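Metallo-beta-lactamase FIM-1 (Pseudomonas aeruginosa, PDB 6V3Q) probably hydrolyses beta-lactam antibiotics to substituted beta-amino acids, using zinc as cofactor. Local coordinates at residues 7-11 and 22-26. Residues are numbered along the deposited sequence.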
ATOM      1  N   ASP A   7      -8.520  -8.172   4.756  1.00103.47           N
ATOM      2  CA  ASP A   7      -8.185  -9.169   3.746  1.00106.10           C
ATOM      3  C   ASP A   7      -9.152  -9.052   2.578  1.00104.37           C
ATOM      4  O   ASP A   7     -10.371  -9.149   2.761  1.00114.53           O
ATOM      5  CB  ASP A   7      -8.222 -10.579   4.339  1.00113.79           C
ATOM      6  CG  ASP A   7      -7.378 -10.706   5.594  1.00121.34           C
ATOM      7  OD1 ASP A   7      -7.956 -10.790   6.696  1.00127.20           O
ATOM      8  OD2 ASP A   7      -6.135 -10.709   5.479  1.00119.85           O
ATOM      9  N   VAL A   8      -8.606  -8.850   1.382  1.00 94.17           N
ATOM     10  CA  VAL A   8      -9.392  -8.704   0.159  1.00 87.73           C
ATOM     11  C   VAL A   8      -9.212  -9.955  -0.695  1.00 77.81           C
ATOM     12  O   VAL A   8      -8.091 -10.473  -0.803  1.00 69.92           O
ATOM     13  CB  VAL A   8      -8.988  -7.429  -0.600  1.00 88.94           C
ATOM     14  CG1 VAL A   8      -7.507  -7.153  -0.404  1.00 84.47           C
ATOM     15  CG2 VAL A   8      -9.322  -7.537  -2.084  1.00 89.40           C
ATOM     16  N   PRO A   9     -10.277 -10.483  -1.300  1.00 75.08           N
ATOM     17  CA  PRO A   9     -10.140 -11.699  -2.110  1.00 72.65           C
ATOM     18  C   PRO A   9      -9.269 -11.486  -3.340  1.00 71.69           C
ATOM     19  O   PRO A   9      -9.171 -10.382  -3.885  1.00 70.39           O
ATOM     20  CB  PRO A   9     -11.586 -12.027  -2.507  1.00 71.51           C
ATOM     21  CG  PRO A   9     -12.344 -10.751  -2.317  1.00 77.47           C
ATOM     22  CD  PRO A   9     -11.680 -10.054  -1.173  1.00 76.05           C
ATOM     23  N   VAL A  10      -8.631 -12.573  -3.776  1.00 67.08           N
ATOM     24  CA  VAL A  10      -7.775 -12.531  -4.957  1.00 67.16           C
ATOM     25  C   VAL A  10      -8.632 -12.289  -6.192  1.00 66.80           C
ATOM     26  O   VAL A  10      -9.683 -12.918  -6.373  1.00 74.52           O
ATOM     27  CB  VAL A  10      -6.972 -13.835  -5.081  1.00 70.20           C
ATOM     28  CG1 VAL A  10      -6.054 -13.793  -6.288  1.00 69.84           C
ATOM     29  CG2 VAL A  10      -6.180 -14.096  -3.804  1.00 70.02           C
ATOM     30  N   THR A  11      -8.192 -11.368  -7.044  1.00 65.02           N
ATOM     31  CA  THR A  11      -8.907 -11.042  -8.269  1.00 71.78           C
ATOM     32  C   THR A  11      -8.292 -11.775  -9.454  1.00 68.12           C
ATOM     33  O   THR A  11      -7.078 -11.976  -9.523  1.00 64.65           O
ATOM     34  CB  THR A  11      -8.896  -9.531  -8.532  1.00 77.48           C
ATOM     35  OG1 THR A  11      -7.544  -9.063  -8.625  1.00 81.45           O
ATOM     36  CG2 THR A  11      -9.608  -8.782  -7.412  1.00 83.80           C
ATOM     37  N   HIS A  22      -3.848 -13.405 -12.020  1.00 56.48           N
ATOM     38  CA  HIS A  22      -4.329 -13.345 -10.647  1.00 56.76           C
ATOM     39  C   HIS A  22      -3.554 -12.285  -9.876  1.00 59.13           C
ATOM     40  O   HIS A  22      -2.329 -12.181  -9.996  1.00 63.96           O
ATOM     41  CB  HIS A  22      -4.231 -14.706  -9.938  1.00 50.42           C
ATOM     42  CG  HIS A  22      -2.833 -15.195  -9.704  1.00 58.84           C
ATOM     43  ND1 HIS A  22      -2.052 -14.755  -8.657  1.00 56.07           N
ATOM     44  CD2 HIS A  22      -2.097 -16.126 -10.358  1.00 57.12           C
ATOM     45  CE1 HIS A  22      -0.886 -15.378  -8.688  1.00 57.54           C
ATOM     46  NE2 HIS A  22      -0.889 -16.217  -9.710  1.00 55.42           N
ATOM     47  N   THR A  23      -4.285 -11.492  -9.095  1.00 58.37           N
ATOM     48  CA  THR A  23      -3.728 -10.392  -8.322  1.00 60.99           C
ATOM     49  C   THR A  23      -4.168 -10.539  -6.876  1.00 60.60           C
ATOM     50  O   THR A  23      -5.369 -10.618  -6.596  1.00 61.17           O
ATOM     51  CB  THR A  23      -4.179  -9.035  -8.879  1.00 61.01           C
ATOM     52  OG1 THR A  23      -3.738  -8.898 -10.236  1.00 63.59           O
ATOM     53  CG2 THR A  23      -3.605  -7.897  -8.049  1.00 60.81           C
ATOM     54  N   SER A  24      -3.200 -10.579  -5.964  1.00 57.09           N
ATOM     55  CA  SER A  24      -3.467 -10.713  -4.542  1.00 60.60           C
ATOM     56  C   SER A  24      -2.829  -9.548  -3.800  1.00 61.64           C
ATOM     57  O   SER A  24      -1.802  -9.012  -4.224  1.00 60.09           O
ATOM     58  CB  SER A  24      -2.937 -12.044  -3.998  1.00 61.53           C
ATOM     59  OG  SER A  24      -1.555 -12.199  -4.274  1.00 64.98           O
ATOM     60  N   MET A  25      -3.441  -9.161  -2.687  1.00 62.79           N
ATOM     61  CA  MET A  25      -2.994  -8.016  -1.908  1.00 63.92           C
ATOM     62  C   MET A  25      -2.409  -8.474  -0.580  1.00 63.55           C
ATOM     63  O   MET A  25      -2.951  -9.374   0.074  1.00 60.13           O
ATOM     64  CB  MET A  25      -4.145  -7.039  -1.658  1.00 71.99           C
ATOM     65  CG  MET A  25      -4.992  -6.761  -2.894  1.00 80.64           C
ATOM     66  SD  MET A  25      -4.056  -6.035  -4.249  1.00 89.03           S
ATOM     67  CE  MET A  25      -3.753  -4.380  -3.629  1.00 87.78           C
ATOM     68  N   LYS A  26      -1.298  -7.856  -0.188  1.00 63.69           N
ATOM     69  CA  LYS A  26      -0.713  -8.059   1.128  1.00 64.23           C
ATOM     70  C   LYS A  26      -1.106  -6.892   2.021  1.00 63.74           C
ATOM     71  O   LYS A  26      -0.914  -5.728   1.652  1.00 63.60           O
ATOM     72  CB  LYS A  26       0.808  -8.180   1.051  1.00 68.40           C
ATOM     73  CG  LYS A  26       1.418  -8.924   2.230  1.00 75.19           C
ATOM     74  CD  LYS A  26       2.628  -8.196   2.798  1.00 79.97           C
ATOM     75  CE  LYS A  26       3.563  -7.722   1.699  1.00 82.47           C
ATOM     76  NZ  LYS A  26       4.867  -7.231   2.220  1.00 87.16           N
TER
HETATM   77  O   HOH W   1      -6.011 -10.380  -2.417  1.00 76.18           O
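Two backbone hydrogen bonds pair Thr11 with Thr23: Thr11 N donates to Thr23 O (3.0 Å), and Thr23 N donates to Thr11 O (2.9 Å). That reciprocal pair is an antiparallel hydrogen-bonded bridge, and it puts both threonine side chains on the same face of the sheet, with Thr11 OG1 3.4 Å from Thr23 CB; Thr23 OG1 hydrogen-bonds to Asn37 OD1 on strand 33-43. Toward Val8 the chains diverge, CA-CA reaching 6.8 Å between Val8 and Met25, so a water takes over, donating to Val8 O (2.6 Å) and accepting from Met25 N (2.9 Å). Beside it, Val8 CG1 packs on Met25 CG at 3.6 Å. Val10 lies against the strand, its CG2 3.8 Å from Ser24 CB, and also touches Gln58 of helix 56-68. The side chain of Ser24 is about 13 Å from the bound zinc, so this is structural packing away from the metal site. Here the N-terminal segment peels away from an edge hairpin, 11-16 with 19-27, in the αβ/βα sandwich of metallo-beta-lactamases.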